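PDB 4TVM: citrate synthase from Mycobacterium tuberculosis, which catalyses the condensation of oxaloacetate with acetyl-CoA and water to give citrate and free CoA, the entry step of the Krebs cycle. Local coordinates for residues L92-L97 with L162-L167; S139-L144 with A169-I174; Y74-L79 with A319-E324; R220-L225 with R374-P379. All coordinates share one frame; numbering follows the deposited sequence.

All four contacts are apolar, mostly buried and held by a few methyl groups. Contacts 1 and 2 share helix 159-182, meeting it at adjoining turns from two different helices, 85-94 and 133-147; helix 133-147 also faces the second subunit. Contacts 3 and 4 lie about 15 Å apart between centres and touch where Ile321 packs on Met224. Contact 1 reaches contact 3 through Leu97 and Tyr74. In chemistry, contact 2 is purely aliphatic and wholly buried, contact 4 brings in an aromatic ring, contact 1 centres on a threonine methyl, with the hydroxyls of Thr164 and Tyr94 bonded outside the two segments, and contact 3 has an exposed aspartate at its margin.

Contact 1. Residues L92-L97 with L162-L167; sequences LIYGEL and LSTIRL
Ile93 lays its CD1 methyl against the methyl of Thr164, with 4.2 Å between Ile93 CD1 and Thr164 CG2. The extended outer part of the isoleucine (chi2 161°) carries CD1 well out from its helix, for the CA atoms of Ile93 and Thr164 are 9.3 Å apart. Tyr94 comes to the same methyl more loosely, its OH 4.5 Å from Thr164 CG2. That hydroxyl has its polar partner elsewhere, in the carboxylate of Glu161. Thr164 divides its two branches in a similar way: OG1 is bonded back to Val160 O, one turn earlier in its own helix, while CG2 is presented to Ile93. On the near side, Ile93 and Tyr94 also brace each other, since Ile93 CG2 sits 3.6 Å above the plane of the tyrosine ring, over its centre. The small overlap joins the last turn of helix 85-94 to an early turn of helix 159-182 through the Thr164 methyl, with no polar bond between the two segments. Just beyond, Gly95 takes a positive phi of 83° and helix 85-94 stops, so that the chain turns off toward Glu96, whose OE2 is hydrogen-bonded to OH of Tyr420 of the second subunit. Around the contact, helix 383-403 packs on Ile93 and Thr164 through Ile396, helix 100-111 meets Tyr94 through Phe106, and helix 251-262 lies against Thr164 through Leu251.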
# COMPACT_ATOMS: atom_id res chain seq x y z
N LEU A 92 -20.12 -1.98 10.88
CA LEU A 92 -19.07 -2.71 10.23
C LEU A 92 -17.91 -2.93 11.16
O LEU A 92 -17.38 -4.04 11.24
CB LEU A 92 -18.53 -1.91 9.09
CG LEU A 92 -19.30 -1.82 7.79
CD1 LEU A 92 -18.68 -0.64 7.07
CD2 LEU A 92 -19.15 -3.09 7.00
N ILE A 93 -17.48 -1.86 11.83
CA ILE A 93 -16.32 -1.95 12.70
C ILE A 93 -16.54 -2.87 13.91
O ILE A 93 -15.74 -3.75 14.13
CB ILE A 93 -15.87 -0.55 13.15
CG1 ILE A 93 -15.22 0.16 11.98
CG2 ILE A 93 -14.92 -0.60 14.33
CD1 ILE A 93 -15.18 1.64 12.17
N TYR A 94 -17.61 -2.69 14.66
CA TYR A 94 -17.79 -3.52 15.87
C TYR A 94 -18.72 -4.68 15.64
O TYR A 94 -18.96 -5.47 16.53
CB TYR A 94 -18.31 -2.68 17.02
CG TYR A 94 -17.52 -1.44 17.23
CD1 TYR A 94 -16.26 -1.49 17.81
CD2 TYR A 94 -18.01 -0.21 16.83
CE1 TYR A 94 -15.52 -0.35 17.99
CE2 TYR A 94 -17.26 0.93 16.99
CZ TYR A 94 -16.03 0.85 17.57
OH TYR A 94 -15.30 1.98 17.74
N GLY A 95 -19.28 -4.78 14.45
CA GLY A 95 -20.00 -5.98 14.07
C GLY A 95 -21.44 -6.09 14.52
O GLY A 95 -22.05 -7.14 14.34
N GLU A 96 -22.00 -5.03 15.09
CA GLU A 96 -23.42 -5.05 15.41
C GLU A 96 -24.01 -3.69 15.23
O GLU A 96 -23.30 -2.70 15.23
CB GLU A 96 -23.64 -5.48 16.87
CG GLU A 96 -23.05 -6.82 17.26
CD GLU A 96 -23.89 -8.01 16.81
OE1 GLU A 96 -25.03 -7.82 16.30
OE2 GLU A 96 -23.40 -9.15 16.99
N LEU A 97 -25.33 -3.61 15.13
CA LEU A 97 -25.97 -2.29 15.19
C LEU A 97 -25.93 -1.84 16.64
O LEU A 97 -25.98 -2.68 17.56
CB LEU A 97 -27.41 -2.33 14.69
CG LEU A 97 -27.72 -2.88 13.29
CD1 LEU A 97 -29.11 -3.50 13.21
CD2 LEU A 97 -27.59 -1.80 12.22
N LEU A 162 -8.81 5.28 19.58
CA LEU A 162 -8.67 6.71 19.47
C LEU A 162 -8.29 7.10 18.05
O LEU A 162 -8.81 8.09 17.53
CB LEU A 162 -7.60 7.16 20.45
CG LEU A 162 -7.29 8.64 20.57
CD1 LEU A 162 -8.54 9.45 20.90
CD2 LEU A 162 -6.22 8.85 21.62
N SER A 163 -7.41 6.33 17.39
CA SER A 163 -7.12 6.64 15.99
C SER A 163 -8.15 6.08 15.00
O SER A 163 -8.15 6.47 13.83
CB SER A 163 -5.68 6.24 15.57
OG SER A 163 -5.41 4.86 15.77
N THR A 164 -9.00 5.15 15.44
CA THR A 164 -10.19 4.82 14.61
C THR A 164 -11.08 6.06 14.58
O THR A 164 -11.52 6.49 13.52
CB THR A 164 -10.93 3.62 15.19
OG1 THR A 164 -10.23 2.43 14.83
CG2 THR A 164 -12.40 3.55 14.71
N ILE A 165 -11.26 6.66 15.74
CA ILE A 165 -12.06 7.87 15.85
C ILE A 165 -11.45 9.00 15.05
O ILE A 165 -12.10 9.59 14.19
CB ILE A 165 -12.24 8.29 17.33
CG1 ILE A 165 -12.91 7.17 18.14
CG2 ILE A 165 -13.11 9.52 17.43
CD1 ILE A 165 -14.15 6.59 17.46
N ARG A 166 -10.19 9.30 15.34
CA ARG A 166 -9.46 10.34 14.63
C ARG A 166 -9.56 10.23 13.11
O ARG A 166 -9.67 11.23 12.41
CB ARG A 166 -7.99 10.30 15.02
CG ARG A 166 -7.63 11.30 16.08
CD ARG A 166 -6.49 10.83 16.94
NE ARG A 166 -6.20 11.84 17.93
CZ ARG A 166 -5.18 11.78 18.79
NH1 ARG A 166 -4.34 10.75 18.77
NH2 ARG A 166 -5.01 12.77 19.67
N LEU A 167 -9.53 9.01 12.58
CA LEU A 167 -9.64 8.82 11.12
C LEU A 167 -11.04 9.08 10.63
O LEU A 167 -11.23 9.73 9.61
CB LEU A 167 -9.23 7.40 10.73
CG LEU A 167 -7.75 7.22 10.38
CD1 LEU A 167 -7.32 5.77 10.55
CD2 LEU A 167 -7.52 7.66 8.95

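Contact 2. Residues S139-L144 with A169-I174; sequences SVVNAL and AKLPTI
This is an aliphatic helix-helix contact in the buried interior of the subunit, made where helix 133-147 packs on helix 159-182. Two residue pairs carry it. Val140 and Ile174 reach toward each other tip to tip: Val140 CG1 is 3.9 Å from Ile174 CG2 and 4.1 Å from Ile174 CD1, so one valine methyl touches both branches of the isoleucine. With chi1 at 179°, Val140 has CG1 opposite its backbone N, and this is the methyl turned to Ile174. In the second pair, Val141 and Leu171 pass each other at a slant, and each offers a single methyl, Val141 CG2 and Leu171 CD1 being 3.9 Å apart. The helices come close enough for this at both places, with 7.6 Å between the CA atoms of Val140 and Ile174 and 8.1 Å between those of Val141 and Leu171. Citrate synthase is a mainly helical fold of closely packed helices, and the long helix 159-182 is one of its inner members. It bends within the contact: Pro172 has no N-H to give to the turn before, yet the helix carries on, and Ile174 N is bonded to Lys170 O at 2.9 Å. On its other flank helix 133-147 faces the second subunit, where Ser139 O is bonded to OG of Ser139 of that subunit. Leu120 of helix 118-122 packs on Val140, Ile259 of helix 251-262 on Val141, and Leu389 and Leu392 of helix 383-403 on Leu171.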
# COMPACT_ATOMS: atom_id res chain seq x y z
N SER A 139 -0.87 12.46 0.83
CA SER A 139 0.27 13.09 1.45
C SER A 139 -0.06 13.38 2.90
O SER A 139 0.76 13.12 3.79
CB SER A 139 0.63 14.35 0.70
OG SER A 139 1.92 14.80 1.05
N VAL A 140 -1.26 13.91 3.12
CA VAL A 140 -1.68 14.38 4.44
C VAL A 140 -1.98 13.21 5.39
O VAL A 140 -1.69 13.26 6.55
CB VAL A 140 -2.88 15.33 4.29
CG1 VAL A 140 -3.36 15.82 5.65
CG2 VAL A 140 -2.46 16.54 3.45
N VAL A 141 -2.49 12.12 4.86
CA VAL A 141 -2.75 10.96 5.68
C VAL A 141 -1.47 10.34 6.24
O VAL A 141 -1.41 9.99 7.40
CB VAL A 141 -3.55 9.94 4.87
CG1 VAL A 141 -3.77 8.64 5.66
CG2 VAL A 141 -4.88 10.55 4.49
N ASN A 142 -0.45 10.17 5.41
CA ASN A 142 0.86 9.76 5.93
C ASN A 142 1.38 10.71 7.00
O ASN A 142 1.89 10.27 8.03
CB ASN A 142 1.84 9.64 4.79
CG ASN A 142 1.56 8.39 3.94
OD1 ASN A 142 1.79 7.24 4.39
ND2 ASN A 142 1.04 8.60 2.73
N ALA A 143 1.15 12.01 6.81
CA ALA A 143 1.59 13.02 7.78
C ALA A 143 0.86 12.95 9.14
O ALA A 143 1.31 13.55 10.14
CB ALA A 143 1.43 14.40 7.17
N LEU A 144 -0.26 12.25 9.21
CA LEU A 144 -0.99 12.11 10.48
C LEU A 144 -0.15 11.51 11.58
O LEU A 144 -0.35 11.84 12.75
CB LEU A 144 -2.17 11.16 10.30
CG LEU A 144 -3.35 11.75 9.57
CD1 LEU A 144 -4.28 10.63 9.15
CD2 LEU A 144 -4.06 12.75 10.48
N ALA A 169 -13.28 10.90 11.96
CA ALA A 169 -13.59 12.34 12.11
C ALA A 169 -12.82 13.18 11.15
O ALA A 169 -13.39 14.02 10.48
CB ALA A 169 -13.30 12.83 13.52
N LYS A 170 -11.50 12.98 11.12
CA LYS A 170 -10.62 13.91 10.42
C LYS A 170 -10.47 13.72 8.91
O LYS A 170 -10.06 14.65 8.23
CB LYS A 170 -9.24 13.90 11.03
CG LYS A 170 -9.28 14.23 12.49
CD LYS A 170 -7.90 14.49 13.05
CE LYS A 170 -8.03 15.30 14.33
NZ LYS A 170 -8.10 14.38 15.48
N LEU A 171 -10.80 12.54 8.40
CA LEU A 171 -10.62 12.29 6.98
C LEU A 171 -11.58 13.04 6.09
O LEU A 171 -11.17 13.43 5.00
CB LEU A 171 -10.74 10.83 6.68
CG LEU A 171 -10.16 10.57 5.28
CD1 LEU A 171 -8.69 10.33 5.40
CD2 LEU A 171 -10.80 9.36 4.64
N PRO A 172 -12.84 13.24 6.53
CA PRO A 172 -13.63 14.16 5.71
C PRO A 172 -13.13 15.57 5.75
O PRO A 172 -13.18 16.25 4.74
CB PRO A 172 -14.98 14.11 6.37
CG PRO A 172 -15.08 12.70 6.79
CD PRO A 172 -13.75 12.52 7.45
N THR A 173 -12.65 16.01 6.89
CA THR A 173 -12.06 17.33 7.00
C THR A 173 -10.90 17.52 6.05
O THR A 173 -10.79 18.54 5.41
CB THR A 173 -11.52 17.52 8.39
OG1 THR A 173 -12.59 17.27 9.32
CG2 THR A 173 -11.00 18.91 8.58
N ILE A 174 -10.04 16.50 5.96
CA ILE A 174 -8.90 16.52 5.07
C ILE A 174 -9.28 16.54 3.60
O ILE A 174 -8.63 17.19 2.81
CB ILE A 174 -8.06 15.24 5.29
CG1 ILE A 174 -7.43 15.27 6.67
CG2 ILE A 174 -6.92 15.10 4.28
CD1 ILE A 174 -6.77 13.97 7.02

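Contact 3. Residues Y74-L79 with A319-E324; sequences YPIDQL and ARIVKE
Ile321 holds CG1 opposite its carbonyl carbon (chi1 -68°) and continues roughly extended (chi2 149°), which sends CD1 out of helix 317-329 toward the start of helix 76-82. There it meets the first turn over two consecutive residues. Ile321 CD1 comes to 3.6 Å from Asp77 CA and 4.0 Å from Asp77 CB, so the methyl rests on the backbone and the root of the side chain, not on the carboxylate. Ile76 joins through its shorter branch: its chi1 of -162° places CG2 between the backbone N and the carbonyl carbon, and Ile76 CG2 lies 4.1 Å from Ile321 CD1. The backbones are fairly close here, with 7.1 Å between the CA atoms of Asp77 and Ile321. Asp77 is exposed, and its OD2 is 6.6 Å from NH2 of Arg320; these opposite charges are not in contact, and any attraction between them is probably weak. Pro75 sits at the N-cap position, and its O accepts the amide of Leu79. Helix 317-329 also carries Arg318, an oxaloacetate ligand directly before this segment, and the side chain of Ile76 lies about 10 Å from a bound oxaloacetate. The contact sits beside helix 216-229, whose Leu228 packs on Ile76 and Val322 and whose Met224 packs on Ile321, while strand 68-71 backs Ile76 with Leu69 and Tyr71.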
# COMPACT_ATOMS: atom_id res chain seq x y z
N TYR A 74 -26.68 -7.90 7.26
CA TYR A 74 -27.77 -7.01 6.90
C TYR A 74 -27.71 -6.60 5.44
O TYR A 74 -26.67 -6.15 4.99
CB TYR A 74 -27.71 -5.76 7.73
CG TYR A 74 -27.85 -5.99 9.21
CD1 TYR A 74 -29.08 -6.36 9.76
CD2 TYR A 74 -26.76 -5.82 10.07
CE1 TYR A 74 -29.22 -6.58 11.12
CE2 TYR A 74 -26.90 -6.02 11.43
CZ TYR A 74 -28.12 -6.39 11.95
OH TYR A 74 -28.28 -6.58 13.29
N PRO A 75 -28.81 -6.74 4.70
CA PRO A 75 -28.68 -6.38 3.28
C PRO A 75 -28.56 -4.88 3.00
O PRO A 75 -29.02 -4.04 3.78
CB PRO A 75 -29.95 -6.99 2.64
CG PRO A 75 -30.30 -8.13 3.55
CD PRO A 75 -30.00 -7.61 4.94
N ILE A 76 -27.93 -4.58 1.86
CA ILE A 76 -27.51 -3.24 1.51
C ILE A 76 -28.71 -2.38 1.24
O ILE A 76 -28.70 -1.20 1.57
CB ILE A 76 -26.54 -3.24 0.30
CG1 ILE A 76 -25.77 -1.91 0.22
CG2 ILE A 76 -27.26 -3.52 -1.02
CD1 ILE A 76 -25.03 -1.56 1.49
N ASP A 77 -29.75 -2.97 0.66
CA ASP A 77 -30.95 -2.20 0.36
C ASP A 77 -31.57 -1.70 1.65
O ASP A 77 -32.04 -0.59 1.72
CB ASP A 77 -31.95 -2.98 -0.52
CG ASP A 77 -32.40 -4.33 0.09
OD1 ASP A 77 -32.05 -4.65 1.23
OD2 ASP A 77 -33.10 -5.08 -0.61
N GLN A 78 -31.53 -2.51 2.70
CA GLN A 78 -32.10 -2.11 4.00
C GLN A 78 -31.29 -0.98 4.69
O GLN A 78 -31.85 -0.01 5.19
CB GLN A 78 -32.28 -3.34 4.92
CG GLN A 78 -33.54 -4.17 4.64
CD GLN A 78 -33.61 -5.50 5.39
OE1 GLN A 78 -33.82 -6.57 4.80
NE2 GLN A 78 -33.47 -5.44 6.68
N LEU A 79 -29.96 -1.07 4.68
CA LEU A 79 -29.12 -0.03 5.33
C LEU A 79 -29.18 1.27 4.57
O LEU A 79 -29.25 2.36 5.15
CB LEU A 79 -27.68 -0.49 5.42
CG LEU A 79 -27.50 -1.85 6.07
CD1 LEU A 79 -26.20 -2.47 5.61
CD2 LEU A 79 -27.60 -1.73 7.59
N ALA A 319 -26.20 -1.11 -7.64
CA ALA A 319 -26.50 -0.50 -8.93
C ALA A 319 -27.94 -0.00 -8.96
O ALA A 319 -28.19 1.15 -9.27
CB ALA A 319 -26.26 -1.48 -10.05
N ARG A 320 -28.86 -0.87 -8.57
CA ARG A 320 -30.27 -0.58 -8.70
C ARG A 320 -30.70 0.55 -7.76
O ARG A 320 -31.51 1.41 -8.12
CB ARG A 320 -31.10 -1.83 -8.39
CG ARG A 320 -30.48 -3.15 -8.85
CD ARG A 320 -31.54 -4.18 -9.21
NE ARG A 320 -32.59 -4.27 -8.19
CZ ARG A 320 -33.44 -5.28 -8.06
NH1 ARG A 320 -33.39 -6.34 -8.86
NH2 ARG A 320 -34.35 -5.23 -7.09
N ILE A 321 -30.18 0.55 -6.54
CA ILE A 321 -30.48 1.62 -5.61
C ILE A 321 -29.93 2.90 -6.19
O ILE A 321 -30.57 3.94 -6.16
CB ILE A 321 -29.86 1.37 -4.22
CG1 ILE A 321 -30.54 0.19 -3.54
CG2 ILE A 321 -30.02 2.59 -3.34
CD1 ILE A 321 -29.61 -0.57 -2.61
N VAL A 322 -28.73 2.81 -6.76
CA VAL A 322 -28.06 3.99 -7.27
C VAL A 322 -28.80 4.64 -8.46
O VAL A 322 -28.94 5.86 -8.50
CB VAL A 322 -26.58 3.69 -7.62
CG1 VAL A 322 -25.94 4.91 -8.25
CG2 VAL A 322 -25.81 3.32 -6.36
N LYS A 323 -29.29 3.85 -9.41
CA LYS A 323 -30.07 4.40 -10.52
C LYS A 323 -31.28 5.19 -10.01
O LYS A 323 -31.65 6.22 -10.56
CB LYS A 323 -30.54 3.30 -11.46
CG LYS A 323 -31.29 3.83 -12.67
CD LYS A 323 -31.79 2.72 -13.58
CE LYS A 323 -32.59 3.27 -14.75
NZ LYS A 323 -33.54 2.27 -15.33
N GLU A 324 -31.86 4.68 -8.94
CA GLU A 324 -33.03 5.27 -8.33
C GLU A 324 -32.73 6.67 -7.80
O GLU A 324 -33.42 7.64 -8.12
CB GLU A 324 -33.52 4.37 -7.19
CG GLU A 324 -35.02 4.19 -7.11
CD GLU A 324 -35.48 3.89 -5.69
OE1 GLU A 324 -34.87 2.99 -5.04
OE2 GLU A 324 -36.43 4.56 -5.24

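Contact 4. Residues R220-L225 with R374-P379; sequences RALDML and RALGFP
Residues 220-225 are a regular piece of helix 216-229, whereas 374-379 run over the end of helix 367-375 and out of it. Ala375 is the last helical residue of that segment. Gly377 takes a positive phi of 94° and closes the helix in a Schellman motif, with its N 2.9 Å from Arg374 O, and Phe378 then goes into an extended conformation. The turn puts Leu376 and Phe378, one before and one after the glycine, on the same partner. That partner is Leu222; the CA atoms of Leu222 and Leu376 are 8.5 Å apart. Leu222 sends its branched end out from the helix with CG opposite the backbone N (chi1 -165°), and its CD1 methyl makes both contacts. Leu222 CD1 is 4.1 Å from Leu376 CD1, where the two leucines meet at an oblique angle. The same CD1 is also 4.1 Å from Phe378 CE2, and here the side chains stand at about a right angle. Phe378 has an aromatic neighbour too, since its ring meets that of Phe205, with planes at about 50°. Val197 and Phe200 of helix 196-205 pack on Leu222, and Ile329 of helix 317-329 lies against Leu376 and Ala221. Across these two segments the chemistry is purely apolar: one leucine methyl lodges against a leucine and a phenylalanine, so the helix end is held to helix 216-229 by side-chain shape and van der Waals contact, without directional polar bonds.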
# COMPACT_ATOMS: atom_id res chain seq x y z
N ARG A 220 -28.90 13.50 2.16
CA ARG A 220 -29.39 12.13 2.21
C ARG A 220 -28.78 11.41 1.05
O ARG A 220 -28.44 10.26 1.16
CB ARG A 220 -30.90 12.11 2.14
CG ARG A 220 -31.50 10.77 1.70
CD ARG A 220 -32.75 10.43 2.49
NE ARG A 220 -33.35 9.16 2.05
CZ ARG A 220 -34.25 9.04 1.07
NH1 ARG A 220 -34.68 10.11 0.39
NH2 ARG A 220 -34.72 7.84 0.74
N ALA A 221 -28.62 12.08 -0.07
CA ALA A 221 -28.04 11.42 -1.21
C ALA A 221 -26.57 11.05 -0.96
O ALA A 221 -26.15 9.96 -1.29
CB ALA A 221 -28.14 12.30 -2.42
N LEU A 222 -25.80 11.96 -0.37
CA LEU A 222 -24.41 11.65 -0.09
C LEU A 222 -24.27 10.60 1.00
O LEU A 222 -23.48 9.67 0.88
CB LEU A 222 -23.67 12.90 0.32
CG LEU A 222 -22.17 12.73 0.28
CD1 LEU A 222 -21.75 12.49 -1.16
CD2 LEU A 222 -21.49 13.94 0.90
N ASP A 223 -25.07 10.75 2.06
CA ASP A 223 -25.04 9.81 3.18
C ASP A 223 -25.32 8.40 2.72
O ASP A 223 -24.59 7.47 3.03
CB ASP A 223 -26.05 10.22 4.24
CG ASP A 223 -25.80 9.55 5.56
OD1 ASP A 223 -26.04 8.35 5.67
OD2 ASP A 223 -25.35 10.23 6.50
N MET A 224 -26.37 8.25 1.93
CA MET A 224 -26.69 6.94 1.37
C MET A 224 -25.53 6.40 0.56
O MET A 224 -25.12 5.26 0.72
CB MET A 224 -27.93 7.03 0.50
CG MET A 224 -28.48 5.68 0.09
SD MET A 224 -30.10 5.78 -0.71
CE MET A 224 -29.61 5.86 -2.43
N LEU A 225 -24.98 7.24 -0.32
CA LEU A 225 -23.93 6.78 -1.22
C LEU A 225 -22.65 6.26 -0.51
O LEU A 225 -21.94 5.39 -1.04
CB LEU A 225 -23.57 7.91 -2.19
CG LEU A 225 -24.14 7.75 -3.60
CD1 LEU A 225 -24.05 9.07 -4.33
CD2 LEU A 225 -23.37 6.67 -4.33
N ARG A 374 -21.27 14.44 -9.70
CA ARG A 374 -21.20 15.65 -10.51
C ARG A 374 -22.45 16.50 -10.30
O ARG A 374 -22.36 17.71 -10.18
CB ARG A 374 -21.04 15.35 -12.00
CG ARG A 374 -21.10 16.63 -12.84
CD ARG A 374 -20.83 16.37 -14.30
NE ARG A 374 -20.62 17.63 -15.01
CZ ARG A 374 -19.49 18.33 -15.01
NH1 ARG A 374 -18.42 17.93 -14.32
NH2 ARG A 374 -19.41 19.46 -15.71
N ALA A 375 -23.60 15.83 -10.26
CA ALA A 375 -24.88 16.47 -9.95
C ALA A 375 -24.85 17.25 -8.64
O ALA A 375 -25.42 18.32 -8.55
CB ALA A 375 -26.00 15.43 -9.91
N LEU A 376 -24.16 16.72 -7.63
CA LEU A 376 -24.06 17.41 -6.33
C LEU A 376 -23.01 18.51 -6.36
O LEU A 376 -22.77 19.16 -5.32
CB LEU A 376 -23.75 16.42 -5.20
CG LEU A 376 -24.56 15.11 -5.21
CD1 LEU A 376 -24.11 14.12 -4.14
CD2 LEU A 376 -26.06 15.39 -5.07
N GLY A 377 -22.36 18.71 -7.51
CA GLY A 377 -21.34 19.75 -7.65
C GLY A 377 -19.89 19.31 -7.42
O GLY A 377 -18.97 20.15 -7.34
N PHE A 378 -19.67 17.99 -7.31
CA PHE A 378 -18.32 17.50 -7.12
C PHE A 378 -17.65 17.43 -8.46
O PHE A 378 -18.23 16.91 -9.43
CB PHE A 378 -18.33 16.13 -6.44
CG PHE A 378 -18.74 16.18 -4.98
CD1 PHE A 378 -17.90 16.76 -4.03
CD2 PHE A 378 -19.95 15.68 -4.56
CE1 PHE A 378 -18.28 16.83 -2.72
CE2 PHE A 378 -20.33 15.74 -3.24
CZ PHE A 378 -19.49 16.32 -2.31
N PRO A 379 -16.41 17.96 -8.54
CA PRO A 379 -15.66 17.89 -9.75
C PRO A 379 -14.99 16.53 -9.86
O PRO A 379 -14.77 15.86 -8.83
CB PRO A 379 -14.63 18.99 -9.57
CG PRO A 379 -14.39 19.06 -8.09
CD PRO A 379 -15.65 18.60 -7.44